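Local atomic coordinates of probable zinc protease (Pseudomonas aeruginosa, PDB entry 4NNZ), a protein that probably acts in proteolysis as one subunit of a heterodimeric zinc protease of the M16 (insulinase-like) family. Residues 28-37 / 184-195; 6-14 / 18-26. All blocks are in the same frame, centred on the assembly; numbering follows the deposited sequence.

Contact 1: 28-37 / 184-195; sequences VVVSQLWYRI and WYAPNNATLVVV
Strands 28-35 and 190-195 form an antiparallel pair inside the mixed sheet of the N-terminal half, and at its end Tyr35 and Tyr185 stack face to face. Paired backbone hydrogen bonds join Val30, Gln32 and Trp34 to Val195, Val193 and Thr191; Trp34 N to Thr191 O measures 2.9 Å. The rings of Tyr35 and Tyr185 have centroids 4.0 Å apart and planes 28° from parallel, while Ala190, small enough to lie beside a ring, brings CB to 3.7 Å from Tyr35 CD1. Ile37 carries CG1 anti to its backbone N (chi1 -177°), which directs CG1 to Trp184; the further turn at chi2 (55°) brings CD1 over the five-membered ring, 3.4 Å from its centroid, a CH-pi contact. Beyond the last bridge Arg36 N still bonds to Asn189 O, and polar side chains join in. The Arg36 guanidinium lies over the Asn189 backbone, and its NH1 bonds to Asn188 O at 3.3 Å. Asn189 ND2 is held by Trp184 O at 2.9 Å and reaches Arg36 O weakly, while a water joins Arg36 O to Asn189 OD1. Strand 89-96 flanks 28-35; helix 367-379 packs on the face of Val30, Gln32 and Trp34, and helix 100-112 on that of Ser31, Leu33 and Tyr35.

Contact 2: 6-14 / 18-26; sequences PTHEFSLDN and VIVREDHRA
Phe10 and Val18 lie side by side and point the same way from a hydrogen-bonded pair of the hairpin formed by strands 7-11 and 17-22. The Phe10 side chain takes chi1 65°, with CG between its backbone N and carbonyl carbon, and this lays the ring across the neighbouring strand. Val18 CB stands beneath one face, 3.6 Å from the ring centroid, in a CH-pi contact, and Val18 CG1 comes to 3.3 Å from Phe10 CZ. The edge of the ring is turned to the next valine along, with Val20 CG2 at 4.2 Å from Phe10 CE1. Beta-branched valines suit this strand because they are compact and readily adopt extended backbone angles, while the flat phenyl group can span two of them. The other side of the hairpin is more polar. Thr7 and Arg21 run obliquely past one another from a non-hydrogen-bonded pair; Thr7 OG1 lies 3.0 Å from Arg21 NE, and Thr7 CG2 sits at the guanidinium edge. Thr7 CG2 also meets Ile19 CG2 at 4.1 Å, so the threonine turns its hydroxyl toward Arg21 and its methyl toward Ile19. Backbone bonds fasten the pairs His8-Val20 and Phe10-Val18, the shortest being Val18 N to Phe10 O at 2.7 Å. Strand 7-11 is an outermost strand of the sheet in this chain, and strand 190-196 runs along the far side of 17-22. Helix 200-211 packs against His8, Leu12 and Val20, with Lys204 making a cation-pi contact to Phe10; helix 367-379 takes Ile19 and Arg21.

Contacts 1 and 2 are successive parts of one mixed sheet, their centres about 12 Å apart. They meet where strand 190-196 lies parallel to 17-22: Val194 O is 2.7 Å from Arg21 N and Val194 N is 2.8 Å from Ile19 O, both probable hydrogen bonds. Strand 190-196 therefore bridges the hairpin of contact 2 to strand 28-35, although 28-35 directly follows 17-22 in the chain. Packing adds to the join, with Val195 CB 3.3 Å from Arg21 O and Asn188 CB 3.6 Å from Asn14 O. Contact 1 is the more buried; contact 2 forms one margin of the sheet. A bound PEG lies about 4 Å from the Arg36 side chain, and a bound PEG is about 6 Å from that of Glu9.

Contact 1: 28-37 / 184-195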
loop_
_atom_site.group_PDB
_atom_site.type_symbol
_atom_site.label_atom_id
_atom_site.label_comp_id
_atom_site.label_asym_id
_atom_site.label_seq_id
_atom_site.Cartn_x
_atom_site.Cartn_y
_atom_site.Cartn_z
ATOM N N VAL A 28 21.370 -37.987 -7.884
ATOM C CA VAL A 28 20.939 -36.955 -6.957
ATOM C C VAL A 28 19.560 -36.501 -7.314
ATOM O O VAL A 28 19.182 -36.536 -8.453
ATOM C CB VAL A 28 21.825 -35.732 -7.061
ATOM C CG1 VAL A 28 23.126 -35.976 -6.368
ATOM C CG2 VAL A 28 22.087 -35.413 -8.502
ATOM N N VAL A 29 18.804 -36.061 -6.331
ATOM C CA VAL A 29 17.490 -35.525 -6.605
ATOM C C VAL A 29 17.233 -34.211 -5.896
ATOM O O VAL A 29 17.665 -34.010 -4.801
ATOM C CB VAL A 29 16.390 -36.523 -6.254
ATOM C CG1 VAL A 29 16.252 -36.641 -4.762
ATOM C CG2 VAL A 29 15.091 -36.069 -6.850
ATOM N N VAL A 30 16.480 -33.342 -6.529
ATOM C CA VAL A 30 16.169 -32.054 -5.963
ATOM C C VAL A 30 14.698 -32.026 -5.585
ATOM O O VAL A 30 13.868 -32.383 -6.358
ATOM C CB VAL A 30 16.622 -30.919 -6.927
ATOM C CG1 VAL A 30 15.519 -30.005 -7.406
ATOM C CG2 VAL A 30 17.706 -30.112 -6.306
ATOM N N SER A 31 14.400 -31.595 -4.385
ATOM C CA SER A 31 13.034 -31.490 -3.969
ATOM C C SER A 31 12.748 -30.097 -3.508
ATOM O O SER A 31 13.374 -29.641 -2.607
ATOM C CB SER A 31 12.800 -32.446 -2.821
ATOM O OG SER A 31 11.443 -32.747 -2.671
ATOM N N GLN A 32 11.806 -29.393 -4.105
ATOM C CA GLN A 32 11.523 -28.048 -3.638
ATOM C C GLN A 32 10.096 -27.867 -3.235
ATOM O O GLN A 32 9.246 -28.393 -3.895
ATOM C CB GLN A 32 11.797 -27.056 -4.717
ATOM C CG GLN A 32 12.888 -27.420 -5.651
ATOM C CD GLN A 32 13.379 -26.219 -6.376
ATOM O OE1 GLN A 32 12.650 -25.294 -6.584
ATOM N NE2 GLN A 32 14.620 -26.228 -6.744
ATOM N N LEU A 33 9.797 -27.104 -2.184
ATOM C CA LEU A 33 8.354 -26.923 -2.032
ATOM C C LEU A 33 7.905 -25.482 -2.191
ATOM O O LEU A 33 8.390 -24.666 -1.492
ATOM C CB LEU A 33 7.887 -27.482 -0.718
ATOM C CG LEU A 33 6.401 -27.515 -0.429
ATOM C CD1 LEU A 33 5.599 -27.738 -1.675
ATOM C CD2 LEU A 33 6.086 -28.603 0.544
ATOM N N TRP A 34 6.977 -25.163 -3.092
ATOM C CA TRP A 34 6.654 -23.772 -3.339
ATOM C C TRP A 34 5.263 -23.440 -2.889
ATOM O O TRP A 34 4.323 -23.997 -3.357
ATOM C CB TRP A 34 6.742 -23.488 -4.823
ATOM C CG TRP A 34 8.086 -23.579 -5.362
ATOM C CD1 TRP A 34 8.812 -24.680 -5.495
ATOM C CD2 TRP A 34 8.890 -22.514 -5.832
ATOM N NE1 TRP A 34 10.005 -24.396 -6.008
ATOM C CE2 TRP A 34 10.086 -23.058 -6.223
ATOM C CE3 TRP A 34 8.712 -21.148 -5.946
ATOM C CZ2 TRP A 34 11.092 -22.304 -6.728
ATOM C CZ3 TRP A 34 9.697 -20.410 -6.434
ATOM C CH2 TRP A 34 10.881 -20.974 -6.818
ATOM N N TYR A 35 5.144 -22.492 -1.986
ATOM C CA TYR A 35 3.871 -22.075 -1.471
ATOM C C TYR A 35 3.529 -20.754 -2.086
ATOM O O TYR A 35 4.360 -19.921 -2.203
ATOM C CB TYR A 35 3.947 -21.875 0.013
ATOM C CG TYR A 35 4.019 -23.107 0.855
ATOM C CD1 TYR A 35 2.893 -23.818 1.187
ATOM C CD2 TYR A 35 5.213 -23.530 1.364
ATOM C CE1 TYR A 35 2.970 -24.931 1.975
ATOM C CE2 TYR A 35 5.296 -24.635 2.154
ATOM C CZ TYR A 35 4.170 -25.329 2.457
ATOM O OH TYR A 35 4.298 -26.421 3.242
ATOM N N ARG A 36 2.294 -20.558 -2.487
ATOM C CA ARG A 36 1.906 -19.305 -3.070
ATOM C C ARG A 36 1.489 -18.283 -2.043
ATOM O O ARG A 36 0.358 -17.904 -1.957
ATOM C CB ARG A 36 0.800 -19.537 -4.059
ATOM C CG ARG A 36 1.177 -20.429 -5.188
ATOM C CD ARG A 36 -0.036 -20.773 -5.995
ATOM N NE ARG A 36 -0.195 -22.200 -6.100
ATOM C CZ ARG A 36 -1.290 -22.846 -5.766
ATOM N NH1 ARG A 36 -2.328 -22.199 -5.298
ATOM N NH2 ARG A 36 -1.343 -24.136 -5.900
ATOM N N ILE A 37 2.426 -17.847 -1.252
ATOM C CA ILE A 37 2.160 -16.794 -0.353
ATOM C C ILE A 37 3.387 -15.909 -0.366
ATOM O O ILE A 37 4.456 -16.362 -0.619
ATOM C CB ILE A 37 1.758 -17.345 1.016
ATOM C CG1 ILE A 37 1.399 -16.220 1.955
ATOM C CG2 ILE A 37 2.820 -18.246 1.559
ATOM C CD1 ILE A 37 0.341 -15.322 1.419
ATOM N N TRP A 184 -2.518 -19.988 4.757
ATOM C CA TRP A 184 -1.845 -20.078 3.486
ATOM C C TRP A 184 -0.970 -21.267 3.243
ATOM O O TRP A 184 -0.693 -21.584 2.122
ATOM C CB TRP A 184 -1.013 -18.842 3.267
ATOM C CG TRP A 184 -1.750 -17.608 3.231
ATOM C CD1 TRP A 184 -1.720 -16.648 4.141
ATOM C CD2 TRP A 184 -2.594 -17.147 2.194
ATOM N NE1 TRP A 184 -2.502 -15.622 3.770
ATOM C CE2 TRP A 184 -3.050 -15.913 2.563
ATOM C CE3 TRP A 184 -3.016 -17.673 0.991
ATOM C CZ2 TRP A 184 -3.887 -15.195 1.794
ATOM C CZ3 TRP A 184 -3.848 -16.960 0.240
ATOM C CH2 TRP A 184 -4.284 -15.746 0.635
ATOM N N TYR A 185 -0.489 -21.892 4.289
ATOM C CA TYR A 185 0.364 -23.029 4.112
ATOM C C TYR A 185 -0.480 -24.252 3.981
ATOM O O TYR A 185 -0.642 -24.998 4.900
ATOM C CB TYR A 185 1.313 -23.148 5.279
ATOM C CG TYR A 185 2.600 -22.437 5.071
ATOM C CD1 TYR A 185 2.637 -21.085 4.832
ATOM C CD2 TYR A 185 3.777 -23.107 5.115
ATOM C CE1 TYR A 185 3.821 -20.431 4.632
ATOM C CE2 TYR A 185 4.958 -22.456 4.921
ATOM C CZ TYR A 185 4.967 -21.125 4.678
ATOM O OH TYR A 185 6.143 -20.513 4.488
ATOM N N ALA A 186 -1.055 -24.427 2.829
ATOM C CA ALA A 186 -1.957 -25.497 2.635
ATOM C C ALA A 186 -1.646 -26.193 1.338
ATOM O O ALA A 186 -1.134 -25.597 0.427
ATOM C CB ALA A 186 -3.360 -24.983 2.638
ATOM N N PRO A 187 -2.042 -27.453 1.226
ATOM C CA PRO A 187 -1.694 -28.303 0.102
ATOM C C PRO A 187 -2.207 -27.756 -1.179
ATOM O O PRO A 187 -1.565 -27.864 -2.175
ATOM C CB PRO A 187 -2.405 -29.590 0.428
ATOM C CG PRO A 187 -2.682 -29.535 1.887
ATOM C CD PRO A 187 -2.197 -28.250 2.432
ATOM N N ASN A 188 -3.348 -27.120 -1.130
ATOM C CA ASN A 188 -3.926 -26.563 -2.309
ATOM C C ASN A 188 -3.358 -25.199 -2.599
ATOM O O ASN A 188 -3.734 -24.566 -3.545
ATOM C CB ASN A 188 -5.433 -26.546 -2.229
ATOM C CG ASN A 188 -5.951 -26.006 -0.927
ATOM O OD1 ASN A 188 -5.719 -26.565 0.114
ATOM N ND2 ASN A 188 -6.684 -24.933 -1.001
ATOM N N ASN A 189 -2.436 -24.755 -1.768
ATOM C CA ASN A 189 -1.678 -23.563 -2.050
ATOM C C ASN A 189 -0.245 -23.835 -2.396
ATOM O O ASN A 189 0.542 -22.954 -2.399
ATOM C CB ASN A 189 -1.750 -22.594 -0.894
ATOM C CG ASN A 189 -1.560 -21.180 -1.326
ATOM O OD1 ASN A 189 -1.928 -20.813 -2.406
ATOM N ND2 ASN A 189 -0.965 -20.393 -0.494
ATOM N N ALA A 190 0.087 -25.068 -2.674
ATOM C CA ALA A 190 1.465 -25.452 -2.781
ATOM C C ALA A 190 1.813 -26.304 -3.974
ATOM O O ALA A 190 0.988 -26.963 -4.525
ATOM C CB ALA A 190 1.898 -26.129 -1.510
ATOM N N THR A 191 3.060 -26.250 -4.385
ATOM C CA THR A 191 3.555 -27.113 -5.440
ATOM C C THR A 191 4.796 -27.854 -5.029
ATOM O O THR A 191 5.691 -27.269 -4.551
ATOM C CB THR A 191 3.891 -26.355 -6.708
ATOM O OG1 THR A 191 2.773 -25.601 -7.104
ATOM C CG2 THR A 191 4.130 -27.285 -7.767
ATOM N N LEU A 192 4.841 -29.150 -5.251
ATOM C CA LEU A 192 5.995 -29.928 -4.941
ATOM C C LEU A 192 6.673 -30.204 -6.234
ATOM O O LEU A 192 6.047 -30.627 -7.152
ATOM C CB LEU A 192 5.578 -31.235 -4.337
ATOM C CG LEU A 192 6.703 -32.238 -4.194
ATOM C CD1 LEU A 192 7.753 -31.732 -3.250
ATOM C CD2 LEU A 192 6.166 -33.557 -3.724
ATOM N N VAL A 193 7.961 -29.922 -6.316
ATOM C CA VAL A 193 8.683 -30.148 -7.539
ATOM C C VAL A 193 9.843 -31.069 -7.342
ATOM O O VAL A 193 10.610 -30.878 -6.447
ATOM C CB VAL A 193 9.194 -28.852 -8.138
ATOM C CG1 VAL A 193 9.797 -29.139 -9.482
ATOM C CG2 VAL A 193 8.058 -27.889 -8.288
ATOM N N VAL A 194 9.942 -32.096 -8.166
ATOM C CA VAL A 194 11.038 -33.039 -8.062
ATOM C C VAL A 194 11.775 -33.277 -9.356
ATOM O O VAL A 194 11.186 -33.652 -10.338
ATOM C CB VAL A 194 10.548 -34.385 -7.530
ATOM C CG1 VAL A 194 11.704 -35.302 -7.258
ATOM C CG2 VAL A 194 9.759 -34.185 -6.265
ATOM N N VAL A 195 13.069 -33.075 -9.357
ATOM C CA VAL A 195 13.844 -33.442 -10.512
ATOM C C VAL A 195 15.124 -34.191 -10.158
ATOM O O VAL A 195 15.730 -33.966 -9.129
ATOM C CB VAL A 195 13.996 -32.295 -11.558
ATOM C CG1 VAL A 195 13.225 -31.063 -11.193
ATOM C CG2 VAL A 195 15.416 -31.960 -11.896
HETATM O O HOH W 1 -2.208 -18.467 -3.292
HETATM O O HOH W 2 -1.888 -26.698 -5.107
#

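Contact 2: 6-14 / 18-26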
loop_
_atom_site.group_PDB
_atom_site.type_symbol
_atom_site.label_atom_id
_atom_site.label_comp_id
_atom_site.label_asym_id
_atom_site.label_seq_id
_atom_site.Cartn_x
_atom_site.Cartn_y
_atom_site.Cartn_z
ATOM N N PRO A 6 10.130 -35.715 -20.611
ATOM C CA PRO A 6 10.323 -36.522 -19.419
ATOM C C PRO A 6 9.721 -35.872 -18.189
ATOM O O PRO A 6 10.158 -36.170 -17.107
ATOM C CB PRO A 6 11.832 -36.539 -19.293
ATOM C CG PRO A 6 12.232 -35.185 -19.728
ATOM C CD PRO A 6 11.294 -34.847 -20.853
ATOM N N THR A 7 8.715 -35.026 -18.352
ATOM C CA THR A 7 8.133 -34.298 -17.237
ATOM C C THR A 7 6.672 -34.572 -17.009
ATOM O O THR A 7 5.887 -34.400 -17.895
ATOM C CB THR A 7 8.225 -32.818 -17.517
ATOM O OG1 THR A 7 9.493 -32.552 -18.093
ATOM C CG2 THR A 7 8.081 -32.048 -16.253
ATOM N N HIS A 8 6.303 -34.918 -15.788
ATOM C CA HIS A 8 4.943 -35.312 -15.469
ATOM C C HIS A 8 4.241 -34.474 -14.430
ATOM O O HIS A 8 4.836 -34.092 -13.468
ATOM C CB HIS A 8 4.958 -36.699 -14.910
ATOM C CG HIS A 8 5.781 -37.657 -15.690
ATOM N ND1 HIS A 8 5.282 -38.357 -16.760
ATOM C CD2 HIS A 8 7.064 -38.049 -15.546
ATOM C CE1 HIS A 8 6.226 -39.136 -17.246
ATOM N NE2 HIS A 8 7.316 -38.966 -16.527
ATOM N N GLU A 9 2.955 -34.232 -14.609
ATOM C CA GLU A 9 2.185 -33.452 -13.669
ATOM C C GLU A 9 0.949 -34.159 -13.124
ATOM O O GLU A 9 0.064 -34.514 -13.864
ATOM C CB GLU A 9 1.780 -32.192 -14.393
ATOM C CG GLU A 9 0.622 -31.419 -13.840
ATOM C CD GLU A 9 0.581 -30.025 -14.396
ATOM O OE1 GLU A 9 -0.011 -29.146 -13.761
ATOM O OE2 GLU A 9 1.140 -29.801 -15.472
ATOM N N PHE A 10 0.886 -34.340 -11.818
ATOM C CA PHE A 10 -0.311 -34.861 -11.188
ATOM C C PHE A 10 -0.681 -34.093 -9.938
ATOM O O PHE A 10 0.151 -33.494 -9.345
ATOM C CB PHE A 10 -0.154 -36.331 -10.878
ATOM C CG PHE A 10 0.904 -36.628 -9.877
ATOM C CD1 PHE A 10 2.214 -36.688 -10.247
ATOM C CD2 PHE A 10 0.576 -36.875 -8.577
ATOM C CE1 PHE A 10 3.183 -36.983 -9.343
ATOM C CE2 PHE A 10 1.536 -37.177 -7.661
ATOM C CZ PHE A 10 2.846 -37.230 -8.048
ATOM N N SER A 11 -1.939 -34.099 -9.555
ATOM C CA SER A 11 -2.328 -33.423 -8.340
ATOM C C SER A 11 -3.033 -34.318 -7.392
ATOM O O SER A 11 -3.948 -34.964 -7.750
ATOM C CB SER A 11 -3.234 -32.259 -8.631
ATOM O OG SER A 11 -2.790 -31.542 -9.739
ATOM N N LEU A 12 -2.642 -34.279 -6.143
ATOM C CA LEU A 12 -3.255 -35.081 -5.131
ATOM C C LEU A 12 -4.610 -34.583 -4.803
ATOM O O LEU A 12 -5.017 -33.532 -5.221
ATOM C CB LEU A 12 -2.430 -35.105 -3.876
ATOM C CG LEU A 12 -1.002 -35.529 -4.102
ATOM C CD1 LEU A 12 -0.389 -35.891 -2.785
ATOM C CD2 LEU A 12 -0.916 -36.710 -5.026
ATOM N N ASP A 13 -5.312 -35.383 -4.035
ATOM C CA ASP A 13 -6.684 -35.145 -3.699
ATOM C C ASP A 13 -6.831 -33.888 -2.927
ATOM O O ASP A 13 -7.823 -33.218 -3.066
ATOM C CB ASP A 13 -7.217 -36.297 -2.881
ATOM C CG ASP A 13 -7.956 -37.289 -3.712
ATOM O OD1 ASP A 13 -8.398 -36.932 -4.824
ATOM O OD2 ASP A 13 -8.095 -38.433 -3.238
ATOM N N ASN A 14 -5.835 -33.572 -2.116
ATOM C CA ASN A 14 -5.885 -32.384 -1.286
ATOM C C ASN A 14 -5.553 -31.150 -2.084
ATOM O O ASN A 14 -5.647 -30.062 -1.603
ATOM C CB ASN A 14 -5.070 -32.505 0.002
ATOM C CG ASN A 14 -3.657 -32.914 -0.236
ATOM O OD1 ASN A 14 -3.202 -32.956 -1.345
ATOM N ND2 ASN A 14 -2.970 -33.237 0.818
ATOM N N VAL A 18 1.872 -31.892 -8.048
ATOM C CA VAL A 18 3.183 -32.483 -8.014
ATOM C C VAL A 18 3.765 -32.474 -9.400
ATOM O O VAL A 18 3.115 -32.834 -10.334
ATOM C CB VAL A 18 3.153 -33.905 -7.437
ATOM C CG1 VAL A 18 4.543 -34.464 -7.378
ATOM C CG2 VAL A 18 2.543 -33.912 -6.052
ATOM N N ILE A 19 4.990 -32.015 -9.527
ATOM C CA ILE A 19 5.648 -32.035 -10.805
ATOM C C ILE A 19 6.948 -32.775 -10.716
ATOM O O ILE A 19 7.720 -32.545 -9.831
ATOM C CB ILE A 19 5.869 -30.637 -11.361
ATOM C CG1 ILE A 19 4.539 -29.938 -11.550
ATOM C CG2 ILE A 19 6.543 -30.735 -12.702
ATOM C CD1 ILE A 19 4.631 -28.474 -11.843
ATOM N N VAL A 20 7.158 -33.702 -11.628
ATOM C CA VAL A 20 8.343 -34.539 -11.604
ATOM C C VAL A 20 9.082 -34.589 -12.912
ATOM O O VAL A 20 8.511 -34.891 -13.919
ATOM C CB VAL A 20 8.001 -35.980 -11.235
ATOM C CG1 VAL A 20 9.250 -36.781 -11.097
ATOM C CG2 VAL A 20 7.260 -36.025 -9.936
ATOM N N ARG A 21 10.369 -34.316 -12.874
ATOM C CA ARG A 21 11.201 -34.538 -14.029
ATOM C C ARG A 21 12.375 -35.445 -13.754
ATOM O O ARG A 21 13.133 -35.224 -12.851
ATOM C CB ARG A 21 11.709 -33.247 -14.599
ATOM C CG ARG A 21 12.397 -33.496 -15.904
ATOM C CD ARG A 21 12.944 -32.224 -16.449
ATOM N NE ARG A 21 11.872 -31.290 -16.671
ATOM C CZ ARG A 21 12.040 -30.100 -17.205
ATOM N NH1 ARG A 21 13.240 -29.720 -17.572
ATOM N NH2 ARG A 21 11.015 -29.300 -17.366
ATOM N N GLU A 22 12.519 -36.471 -14.569
ATOM C CA GLU A 22 13.557 -37.450 -14.398
ATOM C C GLU A 22 14.816 -37.060 -15.116
ATOM O O GLU A 22 14.778 -36.670 -16.242
ATOM C CB GLU A 22 13.065 -38.778 -14.913
ATOM C CG GLU A 22 11.786 -39.210 -14.242
ATOM C CD GLU A 22 11.105 -40.346 -14.952
ATOM O OE1 GLU A 22 10.223 -40.991 -14.351
ATOM O OE2 GLU A 22 11.455 -40.588 -16.112
ATOM N N ASP A 23 15.931 -37.109 -14.419
ATOM C CA ASP A 23 17.225 -36.921 -15.021
ATOM C C ASP A 23 18.181 -37.854 -14.315
ATOM O O ASP A 23 18.492 -37.649 -13.180
ATOM C CB ASP A 23 17.630 -35.469 -14.847
ATOM C CG ASP A 23 18.974 -35.159 -15.408
ATOM O OD1 ASP A 23 19.777 -36.068 -15.566
ATOM O OD2 ASP A 23 19.247 -33.989 -15.687
ATOM N N HIS A 24 18.655 -38.880 -14.990
ATOM C CA HIS A 24 19.446 -39.921 -14.350
ATOM C C HIS A 24 20.951 -39.781 -14.531
ATOM O O HIS A 24 21.693 -40.688 -14.279
ATOM C CB HIS A 24 18.968 -41.308 -14.757
ATOM C CG HIS A 24 17.495 -41.402 -14.949
ATOM N ND1 HIS A 24 16.645 -41.811 -13.955
ATOM C CD2 HIS A 24 16.721 -41.143 -16.021
ATOM C CE1 HIS A 24 15.407 -41.801 -14.403
ATOM N NE2 HIS A 24 15.425 -41.399 -15.657
ATOM N N ARG A 25 21.381 -38.601 -14.923
ATOM C CA ARG A 25 22.763 -38.315 -15.206
ATOM C C ARG A 25 23.650 -38.468 -14.008
ATOM O O ARG A 25 24.813 -38.756 -14.129
ATOM C CB ARG A 25 22.892 -36.932 -15.805
ATOM C CG ARG A 25 22.779 -36.954 -17.311
ATOM C CD ARG A 25 22.822 -35.569 -17.888
ATOM N NE ARG A 25 21.852 -34.723 -17.238
ATOM C CZ ARG A 25 22.085 -33.471 -16.909
ATOM N NH1 ARG A 25 21.151 -32.767 -16.306
ATOM N NH2 ARG A 25 23.254 -32.935 -17.187
ATOM N N ALA A 26 23.079 -38.274 -12.846
ATOM C CA ALA A 26 23.798 -38.449 -11.627
ATOM C C ALA A 26 22.813 -38.945 -10.617
ATOM O O ALA A 26 21.625 -38.726 -10.772
ATOM C CB ALA A 26 24.375 -37.139 -11.199
#